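PDB 6Z0C: maquette-3 from Escherichia coli, which is an artificial four-helix bundle with no known natural function, apparently designed to explore buried charged networks in a hydrophobic core. Local coordinates for residues L71-A82 and L121-Q132. Sequence-based numbering, arbitrary orientation.
Sequences LLETLQQTAQEA and LLQKFQQLVAKQ
L75 packs against F125, L128 and V129. L75 CB lies 3.9 Å from both CE1 and CZ of F125, at the outer end of the ring. With CG anti to the carbonyl carbon (chi1 -67°) and chi2 extended, the two L75 methyls lie on different parts of the surface formed by these three residues. L75 CD1 meets V129 CG2 at 3.6 Å; L75 CD2 sits over the F125 ring, 3.9 Å from its centroid and 5° off the normal, a CH-pi contact, and also touches L128 CD1. T78 CG2 and A79 CB line the edge of the same ring, T78 CG2 being 3.9 Å from F125 CD1. The T78 methyl is presented there while T78 OG1 turns back to donate to T74 O, from above the carbonyl plane. The axes of segments 71-82 and 121-132 approach to 10.3 Å, their directions 160° apart, as expected for antiparallel neighbours in this four-helix bundle; helix 152-194 supplies V176 against F125. L121 CD1 packs 3.8 Å from E81 CG, the side chains crossing at nearly a right angle. The extended Q132 lays its amide against two successive leucines, NE2 3.3 Å from L71 CD2 and OE1 3.8 Å from L72 CD2. Q132 NE2 also makes a weak hydrogen bond to Q68 O.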
loop_
_atom_site.group_PDB
_atom_site.type_symbol
_atom_site.label_atom_id
_atom_site.label_comp_id
_atom_site.label_asym_id
_atom_site.label_seq_id
_atom_site.Cartn_x
_atom_site.Cartn_y
_atom_site.Cartn_z
ATOM N N LEU A 71 7.949 -3.051 8.626
ATOM C CA LEU A 71 6.645 -2.420 8.286
ATOM C C LEU A 71 6.206 -2.849 6.879
ATOM O O LEU A 71 5.012 -3.143 6.706
ATOM C CB LEU A 71 6.728 -0.895 8.372
ATOM C CG LEU A 71 5.502 -0.185 7.795
ATOM C CD1 LEU A 71 4.251 -0.541 8.585
ATOM C CD2 LEU A 71 5.702 1.313 7.753
ATOM N N LEU A 72 7.114 -2.855 5.900
ATOM C CA LEU A 72 6.792 -3.270 4.506
ATOM C C LEU A 72 6.229 -4.696 4.507
ATOM O O LEU A 72 5.282 -4.947 3.742
ATOM C CB LEU A 72 8.039 -3.170 3.619
ATOM C CG LEU A 72 8.418 -1.759 3.171
ATOM C CD1 LEU A 72 9.680 -1.786 2.327
ATOM C CD2 LEU A 72 7.283 -1.098 2.401
ATOM N N GLU A 73 6.776 -5.591 5.334
ATOM C CA GLU A 73 6.303 -6.999 5.432
ATOM C C GLU A 73 4.887 -7.006 6.027
ATOM O O GLU A 73 4.081 -7.839 5.586
ATOM C CB GLU A 73 7.300 -7.854 6.219
ATOM C CG GLU A 73 8.637 -8.037 5.505
ATOM C CD GLU A 73 8.627 -8.925 4.267
ATOM O OE1 GLU A 73 7.545 -9.429 3.898
ATOM O OE2 GLU A 73 9.709 -9.115 3.672
ATOM N N THR A 74 4.584 -6.094 6.960
ATOM C CA THR A 74 3.213 -5.858 7.496
ATOM C C THR A 74 2.270 -5.454 6.356
ATOM O O THR A 74 1.126 -5.949 6.332
ATOM C CB THR A 74 3.204 -4.795 8.603
ATOM O OG1 THR A 74 3.886 -5.344 9.731
ATOM C CG2 THR A 74 1.811 -4.363 9.010
ATOM N N LEU A 75 2.720 -4.575 5.457
ATOM C CA LEU A 75 1.906 -4.090 4.309
ATOM C C LEU A 75 1.587 -5.258 3.366
ATOM O O LEU A 75 0.461 -5.296 2.848
ATOM C CB LEU A 75 2.648 -2.959 3.589
ATOM C CG LEU A 75 2.808 -1.661 4.383
ATOM C CD1 LEU A 75 3.431 -0.580 3.520
ATOM C CD2 LEU A 75 1.480 -1.182 4.950
ATOM N N GLN A 76 2.532 -6.180 3.157
ATOM C CA GLN A 76 2.324 -7.405 2.334
ATOM C C GLN A 76 1.156 -8.213 2.906
ATOM O O GLN A 76 0.294 -8.650 2.121
ATOM C CB GLN A 76 3.589 -8.264 2.297
ATOM C CG GLN A 76 4.512 -7.923 1.141
ATOM C CD GLN A 76 4.126 -8.621 -0.141
ATOM O OE1 GLN A 76 3.572 -9.719 -0.133
ATOM N NE2 GLN A 76 4.425 -7.990 -1.266
ATOM N N GLN A 77 1.139 -8.400 4.228
ATOM C CA GLN A 77 0.097 -9.175 4.950
ATOM C C GLN A 77 -1.238 -8.421 4.868
ATOM O O GLN A 77 -2.272 -9.079 4.671
ATOM C CB GLN A 77 0.552 -9.442 6.385
ATOM C CG GLN A 77 1.699 -10.444 6.463
ATOM C CD GLN A 77 2.344 -10.529 7.825
ATOM O OE1 GLN A 77 1.896 -9.914 8.792
ATOM N NE2 GLN A 77 3.415 -11.302 7.911
ATOM N N THR A 78 -1.212 -7.089 4.986
ATOM C CA THR A 78 -2.408 -6.212 4.859
ATOM C C THR A 78 -3.004 -6.354 3.451
ATOM O O THR A 78 -4.234 -6.512 3.351
ATOM C CB THR A 78 -2.068 -4.758 5.216
ATOM O OG1 THR A 78 -1.530 -4.766 6.539
ATOM C CG2 THR A 78 -3.264 -3.834 5.153
ATOM N N ALA A 79 -2.173 -6.307 2.405
ATOM C CA ALA A 79 -2.600 -6.431 0.990
ATOM C C ALA A 79 -3.226 -7.814 0.762
ATOM O O ALA A 79 -4.241 -7.891 0.047
ATOM C CB ALA A 79 -1.437 -6.184 0.062
ATOM N N GLN A 80 -2.649 -8.859 1.362
ATOM C CA GLN A 80 -3.161 -10.255 1.299
ATOM C C GLN A 80 -4.555 -10.323 1.939
ATOM O O GLN A 80 -5.453 -10.924 1.326
ATOM C CB GLN A 80 -2.185 -11.204 1.994
ATOM C CG GLN A 80 -2.550 -12.673 1.849
ATOM C CD GLN A 80 -1.508 -13.568 2.473
ATOM O OE1 GLN A 80 -0.307 -13.387 2.275
ATOM N NE2 GLN A 80 -1.966 -14.543 3.242
ATOM N N GLU A 81 -4.721 -9.728 3.124
ATOM C CA GLU A 81 -6.005 -9.696 3.879
ATOM C C GLU A 81 -7.073 -8.984 3.032
ATOM O O GLU A 81 -8.215 -9.472 2.979
ATOM C CB GLU A 81 -5.781 -9.019 5.232
ATOM C CG GLU A 81 -6.996 -9.024 6.141
ATOM C CD GLU A 81 -6.774 -8.337 7.479
ATOM O OE1 GLU A 81 -5.604 -8.230 7.905
ATOM O OE2 GLU A 81 -7.771 -7.906 8.090
ATOM N N ALA A 82 -6.708 -7.882 2.373
ATOM C CA ALA A 82 -7.590 -7.135 1.444
ATOM C C ALA A 82 -8.023 -8.053 0.294
ATOM O O ALA A 82 -9.198 -8.006 -0.079
ATOM C CB ALA A 82 -6.892 -5.897 0.938
ATOM N N LEU A 121 -8.597 -1.089 6.144
ATOM C CA LEU A 121 -7.262 -1.668 5.812
ATOM C C LEU A 121 -6.476 -0.687 4.933
ATOM O O LEU A 121 -5.275 -0.494 5.195
ATOM C CB LEU A 121 -7.419 -3.013 5.091
ATOM C CG LEU A 121 -7.827 -4.215 5.943
ATOM C CD1 LEU A 121 -7.875 -5.469 5.083
ATOM C CD2 LEU A 121 -6.886 -4.424 7.121
ATOM N N LEU A 122 -7.120 -0.101 3.920
ATOM C CA LEU A 122 -6.468 0.832 2.958
ATOM C C LEU A 122 -6.088 2.140 3.662
ATOM O O LEU A 122 -5.031 2.705 3.318
ATOM C CB LEU A 122 -7.409 1.116 1.787
ATOM C CG LEU A 122 -7.754 -0.076 0.898
ATOM C CD1 LEU A 122 -8.788 0.332 -0.136
ATOM C CD2 LEU A 122 -6.515 -0.649 0.226
ATOM N N GLN A 123 -6.922 2.621 4.586
ATOM C CA GLN A 123 -6.655 3.874 5.344
ATOM C C GLN A 123 -5.417 3.664 6.226
ATOM O O GLN A 123 -4.535 4.538 6.206
ATOM C CB GLN A 123 -7.901 4.307 6.121
ATOM C CG GLN A 123 -8.955 4.930 5.219
ATOM C CD GLN A 123 -10.237 5.275 5.936
ATOM O OE1 GLN A 123 -10.330 5.209 7.160
ATOM N NE2 GLN A 123 -11.245 5.650 5.166
ATOM N N LYS A 124 -5.348 2.538 6.942
ATOM C CA LYS A 124 -4.176 2.118 7.762
ATOM C C LYS A 124 -2.946 2.045 6.851
ATOM O O LYS A 124 -1.904 2.644 7.190
ATOM C CB LYS A 124 -4.480 0.775 8.438
ATOM C CG LYS A 124 -3.331 0.121 9.198
ATOM C CD LYS A 124 -3.640 -1.314 9.603
ATOM C CE LYS A 124 -2.415 -2.147 9.927
ATOM N NZ LYS A 124 -2.161 -2.214 11.386
ATOM N N PHE A 125 -3.087 1.351 5.721
ATOM C CA PHE A 125 -2.049 1.183 4.673
ATOM C C PHE A 125 -1.498 2.556 4.263
ATOM O O PHE A 125 -0.268 2.743 4.305
ATOM C CB PHE A 125 -2.643 0.432 3.482
ATOM C CG PHE A 125 -1.633 -0.236 2.590
ATOM C CD1 PHE A 125 -1.617 -1.614 2.449
ATOM C CD2 PHE A 125 -0.700 0.512 1.892
ATOM C CE1 PHE A 125 -0.691 -2.227 1.621
ATOM C CE2 PHE A 125 0.227 -0.104 1.067
ATOM C CZ PHE A 125 0.229 -1.470 0.936
ATOM N N GLN A 126 -2.376 3.488 3.875
ATOM C CA GLN A 126 -1.983 4.847 3.410
ATOM C C GLN A 126 -1.198 5.562 4.518
ATOM O O GLN A 126 -0.137 6.133 4.200
ATOM C CB GLN A 126 -3.198 5.676 2.980
ATOM C CG GLN A 126 -2.841 7.122 2.644
ATOM C CD GLN A 126 -3.928 7.870 1.911
ATOM O OE1 GLN A 126 -5.056 7.400 1.777
ATOM N NE2 GLN A 126 -3.592 9.056 1.429
ATOM N N GLN A 127 -1.695 5.529 5.760
ATOM C CA GLN A 127 -1.068 6.206 6.931
ATOM C C GLN A 127 0.363 5.690 7.111
ATOM O O GLN A 127 1.273 6.518 7.325
ATOM C CB GLN A 127 -1.881 5.974 8.206
ATOM C CG GLN A 127 -3.198 6.736 8.233
ATOM C CD GLN A 127 -4.108 6.319 9.363
ATOM O OE1 GLN A 127 -3.749 5.515 10.222
ATOM N NE2 GLN A 127 -5.309 6.873 9.368
ATOM N N LEU A 128 0.557 4.372 7.022
ATOM C CA LEU A 128 1.872 3.718 7.267
ATOM C C LEU A 128 2.851 4.083 6.144
ATOM O O LEU A 128 4.020 4.405 6.466
ATOM C CB LEU A 128 1.668 2.207 7.394
ATOM C CG LEU A 128 0.866 1.762 8.620
ATOM C CD1 LEU A 128 0.561 0.274 8.559
ATOM C CD2 LEU A 128 1.592 2.100 9.916
ATOM N N VAL A 129 2.399 4.078 4.886
ATOM C CA VAL A 129 3.248 4.459 3.716
ATOM C C VAL A 129 3.583 5.957 3.796
ATOM O O VAL A 129 4.759 6.315 3.551
ATOM C CB VAL A 129 2.585 4.093 2.373
ATOM C CG1 VAL A 129 3.401 4.600 1.193
ATOM C CG2 VAL A 129 2.351 2.594 2.248
ATOM N N ALA A 130 2.596 6.805 4.105
ATOM C CA ALA A 130 2.764 8.272 4.250
ATOM C C ALA A 130 3.829 8.570 5.314
ATOM O O ALA A 130 4.680 9.442 5.076
ATOM C CB ALA A 130 1.445 8.918 4.597
ATOM N N LYS A 131 3.776 7.868 6.450
ATOM C CA LYS A 131 4.721 8.035 7.582
ATOM C C LYS A 131 6.124 7.602 7.140
ATOM O O LYS A 131 7.080 8.357 7.393
ATOM C CB LYS A 131 4.230 7.261 8.809
ATOM C CG LYS A 131 5.136 7.323 10.034
ATOM C CD LYS A 131 5.742 8.690 10.300
ATOM C CE LYS A 131 6.222 8.877 11.725
ATOM N NZ LYS A 131 7.295 7.918 12.078
ATOM N N GLN A 132 6.254 6.446 6.485
ATOM C CA GLN A 132 7.576 5.944 6.020
ATOM C C GLN A 132 8.161 6.955 5.024
ATOM O O GLN A 132 9.361 7.243 5.113
ATOM C CB GLN A 132 7.462 4.537 5.429
ATOM C CG GLN A 132 8.820 3.922 5.119
ATOM C CD GLN A 132 8.764 2.437 4.853
ATOM O OE1 GLN A 132 9.071 1.969 3.757
ATOM N NE2 GLN A 132 8.386 1.677 5.865
#